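Local coordinates for hypothetical protein XAC2396 (Xanthomonas axonopodis pv. citri, PDB 2G3W) that is of unknown function but belongs to the YaeQ family, whose compact fold is built around a variation of the PD-(D/E)XK nuclease motif, at residues 10-14 / 44-48; 52-58 / 68-74. One frame throughout, in Å; residues are numbered along the deposited sequence.

Overall arrangement
From the N terminus the chain runs along strand 6-16, returns along strand 21-31 and enters helix 37-49; contact 1 (10-14 / 44-48) closes this loop by laying the helix on the first strand. The chain leaves the helix for strand 56-57, loops round and comes back as strand 69-72, so contact 2 (52-58 / 68-74) closes a shorter hairpin loop. The two closures follow in series and neither nests nor crosses. They touch nevertheless: F47, on the helix of contact 1, packs against L55, F57 and L69 of contact 2, and A46 meets L69. The helix thus ties strand 6-16 to the hairpin, whose strand 56-57 is outermost within this chain.

Contact 1 (10-14 / 44-48); sequences AELQI and LLAFA
L12 from the strand and L44 from the helix reach past one another at the centre of an alpha/beta layer, where helix 37-49 lies on the sheet containing strand 6-16. The axes of the two short segments come within 10.4 Å, with a crossing angle of -34°, and with no hydrogen bond between them they are held by apolar packing alone. Strand alternation sends A10, L12 and I14 toward the helix, while E11 and Q13 use the other face, where their polar ends bond to S26 and N24. On the helix, L44 and A48 are one turn apart and so line up along the strand.

L44 has CG anti to its own backbone N (chi1 -176°), and its CD1 branch does most of the touching: it comes within 3.6 Å of A10 CB and 4.0 Å of L12 CD1. Alanine suits position 10 because its short methyl lets this leucine come close to the strand. L12 CD1 is the branch that rests on the helix, meeting A48 CB at 4.1 Å on one hand and approaching the F47 ring obliquely on the other, 4.2 Å from F47 CD1. Leucine is long enough to touch L44, F47 and A48, and it also packs on F152 and V154 of the adjacent strand 149-157. F47 in turn meets H25 edge-to-face.

A48 presents little more than a methyl, so the helix backbone itself is accessible here. I14 uses that: its CG1 lies anti to the carbonyl carbon (chi1 -54°), the chain continues extended, and CD1 ends 3.9 Å from A48 CA.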
ATOM      1  N   ALA A  10     -18.583 -19.894  12.279  1.00 35.28           N
ATOM      2  CA  ALA A  10     -18.528 -18.467  12.003  1.00 35.22           C
ATOM      3  C   ALA A  10     -19.399 -18.141  10.814  1.00 36.11           C
ATOM      4  O   ALA A  10     -19.260 -18.744   9.762  1.00 35.99           O
ATOM      5  CB  ALA A  10     -17.106 -18.038  11.751  1.00 35.10           C
ATOM      6  N   GLU A  11     -20.318 -17.201  10.996  1.00 36.89           N
ATOM      7  CA  GLU A  11     -21.110 -16.689   9.885  1.00 37.70           C
ATOM      8  C   GLU A  11     -20.603 -15.284   9.569  1.00 37.21           C
ATOM      9  O   GLU A  11     -20.538 -14.418  10.460  1.00 36.77           O
ATOM     10  CB  GLU A  11     -22.591 -16.667  10.227  1.00 38.16           C
ATOM     11  CG  GLU A  11     -23.115 -17.956  10.883  1.00 42.87           C
ATOM     12  CD  GLU A  11     -23.230 -19.155   9.921  1.00 49.15           C
ATOM     13  OE1 GLU A  11     -23.636 -18.967   8.745  1.00 51.03           O
ATOM     14  OE2 GLU A  11     -22.931 -20.295  10.358  1.00 51.11           O
ATOM     15  N   LEU A  12     -20.219 -15.070   8.315  1.00 36.66           N
ATOM     16  CA  LEU A  12     -19.716 -13.766   7.889  1.00 36.49           C
ATOM     17  C   LEU A  12     -20.623 -13.133   6.843  1.00 36.93           C
ATOM     18  O   LEU A  12     -20.856 -13.710   5.773  1.00 36.89           O
ATOM     19  CB  LEU A  12     -18.288 -13.888   7.331  1.00 36.73           C
ATOM     20  CG  LEU A  12     -17.186 -14.543   8.180  1.00 35.50           C
ATOM     21  CD1 LEU A  12     -15.886 -14.652   7.403  1.00 36.31           C
ATOM     22  CD2 LEU A  12     -16.981 -13.766   9.473  1.00 35.95           C
ATOM     23  N   GLN A  13     -21.161 -11.964   7.175  1.00 37.07           N
ATOM     24  CA  GLN A  13     -21.838 -11.131   6.208  1.00 37.26           C
ATOM     25  C   GLN A  13     -20.889 -10.007   5.815  1.00 37.00           C
ATOM     26  O   GLN A  13     -20.654  -9.075   6.589  1.00 36.87           O
ATOM     27  CB  GLN A  13     -23.152 -10.585   6.758  1.00 37.61           C
ATOM     28  CG  GLN A  13     -24.062  -9.998   5.672  1.00 40.84           C
ATOM     29  CD  GLN A  13     -24.528 -11.027   4.649  1.00 43.34           C
ATOM     30  OE1 GLN A  13     -25.403 -11.846   4.925  1.00 45.68           O
ATOM     31  NE2 GLN A  13     -23.963 -10.963   3.453  1.00 44.14           N
ATOM     32  N   ILE A  14     -20.344 -10.129   4.609  1.00 36.82           N
ATOM     33  CA  ILE A  14     -19.234  -9.297   4.121  1.00 36.79           C
ATOM     34  C   ILE A  14     -19.746  -8.217   3.163  1.00 37.80           C
ATOM     35  O   ILE A  14     -20.547  -8.483   2.270  1.00 37.23           O
ATOM     36  CB  ILE A  14     -18.145 -10.159   3.452  1.00 36.35           C
ATOM     37  CG1 ILE A  14     -17.681 -11.258   4.414  1.00 34.31           C
ATOM     38  CG2 ILE A  14     -16.942  -9.283   2.968  1.00 34.86           C
ATOM     39  CD1 ILE A  14     -16.501 -12.059   3.906  1.00 31.56           C
ATOM     40  N   LEU A  44      -9.793 -16.170  10.779  1.00 32.71           N
ATOM     41  CA  LEU A  44     -11.144 -15.778  10.395  1.00 32.27           C
ATOM     42  C   LEU A  44     -11.116 -14.433   9.659  1.00 32.32           C
ATOM     43  O   LEU A  44     -11.720 -14.285   8.600  1.00 32.28           O
ATOM     44  CB  LEU A  44     -12.060 -15.713  11.619  1.00 32.66           C
ATOM     45  CG  LEU A  44     -13.511 -15.413  11.294  1.00 32.85           C
ATOM     46  CD1 LEU A  44     -14.100 -16.565  10.435  1.00 33.17           C
ATOM     47  CD2 LEU A  44     -14.282 -15.188  12.571  1.00 32.75           C
ATOM     48  N   LEU A  45     -10.424 -13.449  10.221  1.00 31.47           N
ATOM     49  CA  LEU A  45     -10.252 -12.160   9.544  1.00 32.38           C
ATOM     50  C   LEU A  45      -9.625 -12.339   8.135  1.00 31.66           C
ATOM     51  O   LEU A  45     -10.028 -11.652   7.177  1.00 31.74           O
ATOM     52  CB  LEU A  45      -9.422 -11.179  10.426  1.00 31.98           C
ATOM     53  CG  LEU A  45      -9.031  -9.838   9.798  1.00 32.96           C
ATOM     54  CD1 LEU A  45     -10.204  -8.987   9.423  1.00 33.34           C
ATOM     55  CD2 LEU A  45      -8.073  -9.075  10.717  1.00 33.65           C
ATOM     56  N   ALA A  46      -8.630 -13.227   8.026  1.00 31.60           N
ATOM     57  CA  ALA A  46      -7.942 -13.480   6.749  1.00 31.81           C
ATOM     58  C   ALA A  46      -8.899 -14.014   5.704  1.00 31.83           C
ATOM     59  O   ALA A  46      -8.877 -13.590   4.536  1.00 31.12           O
ATOM     60  CB  ALA A  46      -6.775 -14.433   6.929  1.00 32.86           C
ATOM     61  N   PHE A  47      -9.743 -14.951   6.123  1.00 32.06           N
ATOM     62  CA  PHE A  47     -10.766 -15.430   5.237  1.00 32.62           C
ATOM     63  C   PHE A  47     -11.612 -14.244   4.722  1.00 32.88           C
ATOM     64  O   PHE A  47     -11.839 -14.109   3.516  1.00 33.76           O
ATOM     65  CB  PHE A  47     -11.610 -16.535   5.917  1.00 32.21           C
ATOM     66  CG  PHE A  47     -12.515 -17.257   4.949  1.00 31.47           C
ATOM     67  CD1 PHE A  47     -13.635 -16.632   4.458  1.00 32.62           C
ATOM     68  CD2 PHE A  47     -12.212 -18.546   4.501  1.00 31.70           C
ATOM     69  CE1 PHE A  47     -14.479 -17.266   3.528  1.00 31.46           C
ATOM     70  CE2 PHE A  47     -13.073 -19.208   3.582  1.00 34.29           C
ATOM     71  CZ  PHE A  47     -14.186 -18.554   3.096  1.00 32.83           C
ATOM     72  N   ALA A  48     -12.034 -13.359   5.623  1.00 34.04           N
ATOM     73  CA  ALA A  48     -12.856 -12.221   5.237  1.00 34.41           C
ATOM     74  C   ALA A  48     -12.140 -11.251   4.308  1.00 34.38           C
ATOM     75  O   ALA A  48     -12.782 -10.663   3.411  1.00 34.84           O
ATOM     76  CB  ALA A  48     -13.386 -11.497   6.471  1.00 34.64           C
TER

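Contact 2 (52-58 / 68-74); sequences DDRLEFG and DLWRRDY
E56 and W70 form the antiparallel hydrogen-bonded pair of this hairpin, E56 N to W70 O and W70 N to E56 O, both 2.8 Å, while F57 and L69 make the non-hydrogen-bonded pair beside it. Beyond these pairs G58 N bonds to D68 O from above the carbonyl plane.

The face bearing E56 and W70 is polar and aromatic. With chi1 at 52°, W70 CG sits between its backbone N and carbonyl carbon, and the indole turns its edge toward E56 O. The R72 guanidinium lies over one indole face, with R72 NE 3.5 Å above the ring. Arginine suits this place because its flat end covers the ring and reaches E56, whose extended chain brings OE1 to R72 NH2 at 3.1 Å, a salt bridge with weak hydrogen-bond geometry, carboxylate and guanidinium nearly perpendicular. One water donates to E56 OE1 and W70 O and accepts from R72 NE; another joins W70 NE1 to F57 O.

F57 and L69 are apolar, as befits the face that meets helix 37-49. Their side chains run alongside one another in the same direction, F57 CE1 3.8 Å from L69 CD2, and both pack on F47.

Before the strand, D52 OD1 accepts from R54 N in an Asx turn. D52 OD2 makes a long salt bridge to R71 NH1, a charge attraction alone, with no N-H pointing at the oxygen. R54, bent at chi3 (72°), lays its guanidinium over the Y74 ring, a cation-pi contact with CZ 4.0 Å from the ring centroid, planes 30° apart.

D68, salt-bridged to R39, and L69 both face I82 in a classic beta bulge, where strand 69-72 of this antiparallel beta hairpin joins strand 78-84, and strand 56-57 ends the mixed sheet within this chain.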
ATOM      1  N   ASP A  52     -13.819 -15.913  -0.873  1.00 40.04           N
ATOM      2  CA  ASP A  52     -14.104 -16.456  -2.175  1.00 41.30           C
ATOM      3  C   ASP A  52     -14.984 -17.662  -1.944  1.00 41.55           C
ATOM      4  O   ASP A  52     -14.920 -18.268  -0.875  1.00 42.40           O
ATOM      5  CB  ASP A  52     -12.792 -16.942  -2.767  1.00 42.07           C
ATOM      6  CG  ASP A  52     -12.854 -17.110  -4.244  1.00 44.02           C
ATOM      7  OD1 ASP A  52     -13.005 -18.260  -4.693  1.00 47.74           O
ATOM      8  OD2 ASP A  52     -12.745 -16.093  -4.955  1.00 46.28           O
ATOM      9  N   ASP A  53     -15.777 -18.036  -2.948  1.00 41.67           N
ATOM     10  CA  ASP A  53     -16.545 -19.272  -2.884  1.00 41.25           C
ATOM     11  C   ASP A  53     -15.620 -20.484  -2.687  1.00 40.93           C
ATOM     12  O   ASP A  53     -16.042 -21.511  -2.147  1.00 40.54           O
ATOM     13  CB  ASP A  53     -17.430 -19.432  -4.130  1.00 41.33           C
ATOM     14  N   ARG A  54     -14.352 -20.326  -3.080  1.00 39.53           N
ATOM     15  CA  ARG A  54     -13.403 -21.442  -3.181  1.00 39.20           C
ATOM     16  C   ARG A  54     -12.247 -21.379  -2.174  1.00 38.19           C
ATOM     17  O   ARG A  54     -11.456 -22.320  -2.056  1.00 38.54           O
ATOM     18  CB  ARG A  54     -12.882 -21.566  -4.616  1.00 39.60           C
ATOM     19  CG  ARG A  54     -14.002 -21.748  -5.617  1.00 42.73           C
ATOM     20  CD  ARG A  54     -13.520 -22.204  -6.978  1.00 47.56           C
ATOM     21  NE  ARG A  54     -13.062 -23.596  -7.010  1.00 48.89           N
ATOM     22  CZ  ARG A  54     -11.797 -23.957  -7.218  1.00 49.97           C
ATOM     23  NH1 ARG A  54     -10.853 -23.024  -7.414  1.00 49.62           N
ATOM     24  NH2 ARG A  54     -11.475 -25.248  -7.241  1.00 49.41           N
ATOM     25  N   LEU A  55     -12.172 -20.284  -1.428  1.00 36.65           N
ATOM     26  CA  LEU A  55     -11.200 -20.180  -0.356  1.00 35.12           C
ATOM     27  C   LEU A  55     -11.513 -21.269   0.660  1.00 34.88           C
ATOM     28  O   LEU A  55     -12.683 -21.463   1.038  1.00 34.53           O
ATOM     29  CB  LEU A  55     -11.251 -18.791   0.298  1.00 34.71           C
ATOM     30  CG  LEU A  55     -10.135 -18.398   1.287  1.00 34.31           C
ATOM     31  CD1 LEU A  55      -8.755 -18.595   0.631  1.00 35.51           C
ATOM     32  CD2 LEU A  55     -10.271 -16.959   1.705  1.00 34.13           C
ATOM     33  N   GLU A  56     -10.476 -21.990   1.085  1.00 33.93           N
ATOM     34  CA  GLU A  56     -10.607 -22.965   2.162  1.00 34.32           C
ATOM     35  C   GLU A  56      -9.497 -22.794   3.197  1.00 34.48           C
ATOM     36  O   GLU A  56      -8.392 -22.373   2.864  1.00 34.28           O
ATOM     37  CB  GLU A  56     -10.585 -24.394   1.617  1.00 33.80           C
ATOM     38  CG  GLU A  56     -11.877 -24.746   0.889  1.00 36.62           C
ATOM     39  CD  GLU A  56     -11.744 -25.924  -0.035  1.00 40.03           C
ATOM     40  OE1 GLU A  56     -10.658 -26.550  -0.065  1.00 41.91           O
ATOM     41  OE2 GLU A  56     -12.743 -26.213  -0.741  1.00 36.99           O
ATOM     42  N   PHE A  57      -9.806 -23.132   4.445  1.00 34.93           N
ATOM     43  CA  PHE A  57      -8.772 -23.276   5.478  1.00 36.97           C
ATOM     44  C   PHE A  57      -7.934 -24.514   5.195  1.00 38.71           C
ATOM     45  O   PHE A  57      -8.481 -25.572   4.868  1.00 38.04           O
ATOM     46  CB  PHE A  57      -9.416 -23.353   6.880  1.00 35.68           C
ATOM     47  CG  PHE A  57     -10.187 -22.094   7.262  1.00 35.30           C
ATOM     48  CD1 PHE A  57      -9.519 -20.897   7.493  1.00 36.02           C
ATOM     49  CD2 PHE A  57     -11.584 -22.111   7.377  1.00 36.02           C
ATOM     50  CE1 PHE A  57     -10.217 -19.719   7.833  1.00 33.68           C
ATOM     51  CE2 PHE A  57     -12.296 -20.942   7.720  1.00 32.03           C
ATOM     52  CZ  PHE A  57     -11.615 -19.742   7.936  1.00 30.60           C
ATOM     53  N   GLY A  58      -6.614 -24.381   5.288  1.00 40.56           N
ATOM     54  CA  GLY A  58      -5.713 -25.526   5.196  1.00 43.48           C
ATOM     55  C   GLY A  58      -5.447 -26.006   6.614  1.00 45.81           C
ATOM     56  O   GLY A  58      -5.882 -25.366   7.575  1.00 45.77           O
ATOM     57  N   ASP A  68      -2.168 -21.684   5.850  1.00 34.62           N
ATOM     58  CA  ASP A  68      -3.348 -21.485   6.698  1.00 33.64           C
ATOM     59  C   ASP A  68      -4.623 -21.326   5.914  1.00 33.59           C
ATOM     60  O   ASP A  68      -5.699 -21.783   6.335  1.00 31.69           O
ATOM     61  CB  ASP A  68      -3.111 -20.314   7.631  1.00 34.04           C
ATOM     62  CG  ASP A  68      -1.930 -20.567   8.528  1.00 34.20           C
ATOM     63  OD1 ASP A  68      -1.951 -21.555   9.301  1.00 38.60           O
ATOM     64  OD2 ASP A  68      -0.965 -19.810   8.444  1.00 31.18           O
ATOM     65  N   LEU A  69      -4.528 -20.657   4.769  1.00 32.18           N
ATOM     66  CA  LEU A  69      -5.697 -20.644   3.853  1.00 31.25           C
ATOM     67  C   LEU A  69      -5.233 -20.787   2.433  1.00 31.74           C
ATOM     68  O   LEU A  69      -4.113 -20.391   2.105  1.00 31.84           O
ATOM     69  CB  LEU A  69      -6.524 -19.360   3.978  1.00 30.19           C
ATOM     70  CG  LEU A  69      -7.009 -18.865   5.346  1.00 29.29           C
ATOM     71  CD1 LEU A  69      -5.897 -18.080   6.084  1.00 31.91           C
ATOM     72  CD2 LEU A  69      -8.224 -17.969   5.126  1.00 29.61           C
ATOM     73  N   TRP A  70      -6.112 -21.308   1.569  1.00 32.28           N
ATOM     74  CA  TRP A  70      -5.816 -21.367   0.133  1.00 32.85           C
ATOM     75  C   TRP A  70      -7.032 -21.512  -0.764  1.00 32.63           C
ATOM     76  O   TRP A  70      -8.071 -22.043  -0.341  1.00 30.66           O
ATOM     77  CB  TRP A  70      -4.797 -22.459  -0.212  1.00 34.02           C
ATOM     78  CG  TRP A  70      -5.070 -23.870   0.284  1.00 33.99           C
ATOM     79  CD1 TRP A  70      -6.091 -24.305   1.085  1.00 36.09           C
ATOM     80  CD2 TRP A  70      -4.242 -25.008   0.030  1.00 35.20           C
ATOM     81  NE1 TRP A  70      -5.961 -25.669   1.318  1.00 35.67           N
ATOM     82  CE2 TRP A  70      -4.823 -26.113   0.691  1.00 35.42           C
ATOM     83  CE3 TRP A  70      -3.036 -25.192  -0.674  1.00 34.98           C
ATOM     84  CZ2 TRP A  70      -4.254 -27.392   0.649  1.00 33.77           C
ATOM     85  CZ3 TRP A  70      -2.474 -26.460  -0.714  1.00 35.96           C
ATOM     86  CH2 TRP A  70      -3.093 -27.548  -0.063  1.00 34.30           C
ATOM     87  N   ARG A  71      -6.882 -20.971  -1.966  1.00 32.39           N
ATOM     88  CA  ARG A  71      -7.806 -21.219  -3.061  1.00 34.14           C
ATOM     89  C   ARG A  71      -7.011 -21.986  -4.116  1.00 33.92           C
ATOM     90  O   ARG A  71      -5.909 -21.576  -4.509  1.00 34.21           O
ATOM     91  CB  ARG A  71      -8.353 -19.914  -3.618  1.00 34.06           C
ATOM     92  CG  ARG A  71      -9.289 -20.146  -4.796  1.00 37.96           C
ATOM     93  CD  ARG A  71      -9.904 -18.862  -5.291  1.00 43.83           C
ATOM     94  NE  ARG A  71      -8.921 -17.951  -5.885  1.00 44.19           N
ATOM     95  CZ  ARG A  71      -8.498 -16.823  -5.319  1.00 45.46           C
ATOM     96  NH1 ARG A  71      -8.962 -16.446  -4.129  1.00 45.49           N
ATOM     97  NH2 ARG A  71      -7.617 -16.066  -5.953  1.00 44.14           N
ATOM     98  N   ARG A  72      -7.540 -23.122  -4.535  1.00 33.67           N
ATOM     99  CA  ARG A  72      -6.861 -23.938  -5.527  1.00 34.57           C
ATOM    100  C   ARG A  72      -7.684 -24.021  -6.813  1.00 35.05           C
ATOM    101  O   ARG A  72      -8.912 -24.075  -6.755  1.00 34.54           O
ATOM    102  CB  ARG A  72      -6.599 -25.333  -4.960  1.00 34.90           C
ATOM    103  CG  ARG A  72      -5.573 -25.352  -3.834  1.00 34.78           C
ATOM    104  CD  ARG A  72      -5.555 -26.728  -3.213  1.00 37.53           C
ATOM    105  NE  ARG A  72      -6.592 -26.817  -2.185  1.00 38.79           N
ATOM    106  CZ  ARG A  72      -6.930 -27.925  -1.539  1.00 38.06           C
ATOM    107  NH1 ARG A  72      -6.322 -29.059  -1.813  1.00 36.19           N
ATOM    108  NH2 ARG A  72      -7.876 -27.883  -0.610  1.00 38.14           N
ATOM    109  N   ASP A  73      -7.029 -24.011  -7.971  1.00 35.50           N
ATOM    110  CA  ASP A  73      -7.787 -24.028  -9.216  1.00 36.62           C
ATOM    111  C   ASP A  73      -8.478 -25.383  -9.397  1.00 37.16           C
ATOM    112  O   ASP A  73      -8.314 -26.280  -8.551  1.00 36.27           O
ATOM    113  CB  ASP A  73      -6.930 -23.653 -10.445  1.00 37.33           C
ATOM    114  CG  ASP A  73      -5.788 -24.634 -10.710  1.00 39.22           C
ATOM    115  OD1 ASP A  73      -5.897 -25.827 -10.338  1.00 41.84           O
ATOM    116  OD2 ASP A  73      -4.770 -24.202 -11.310  1.00 40.46           O
ATOM    117  N   TYR A  74      -9.235 -25.510 -10.497  1.00 37.70           N
ATOM    118  CA  TYR A  74     -10.036 -26.709 -10.801  1.00 38.82           C
ATOM    119  C   TYR A  74      -9.201 -27.931 -11.175  1.00 38.93           C
ATOM    120  O   TYR A  74      -9.753 -28.986 -11.440  1.00 38.28           O
ATOM    121  CB  TYR A  74     -11.086 -26.412 -11.896  1.00 39.53           C
ATOM    122  CG  TYR A  74     -12.165 -25.481 -11.392  1.00 40.74           C
ATOM    123  CD1 TYR A  74     -13.130 -25.940 -10.479  1.00 41.00           C
ATOM    124  CD2 TYR A  74     -12.194 -24.130 -11.784  1.00 40.94           C
ATOM    125  CE1 TYR A  74     -14.108 -25.092  -9.980  1.00 41.94           C
ATOM    126  CE2 TYR A  74     -13.171 -23.263 -11.282  1.00 41.98           C
ATOM    127  CZ  TYR A  74     -14.126 -23.756 -10.379  1.00 42.11           C
ATOM    128  OH  TYR A  74     -15.106 -22.928  -9.868  1.00 42.35           O
TER
HETATM  129  O   HOH W   1     -10.053 -24.045  -3.362  1.00 35.21           O
HETATM  130  O   HOH W   2      -8.508 -24.774  -1.457  1.00 43.27           O
HETATM  131  O   HOH W   3      -7.621 -27.213   2.920  1.00 52.02           O
HETATM  132  O   HOH W   4      -5.981 -23.212   8.859  1.00 32.71           O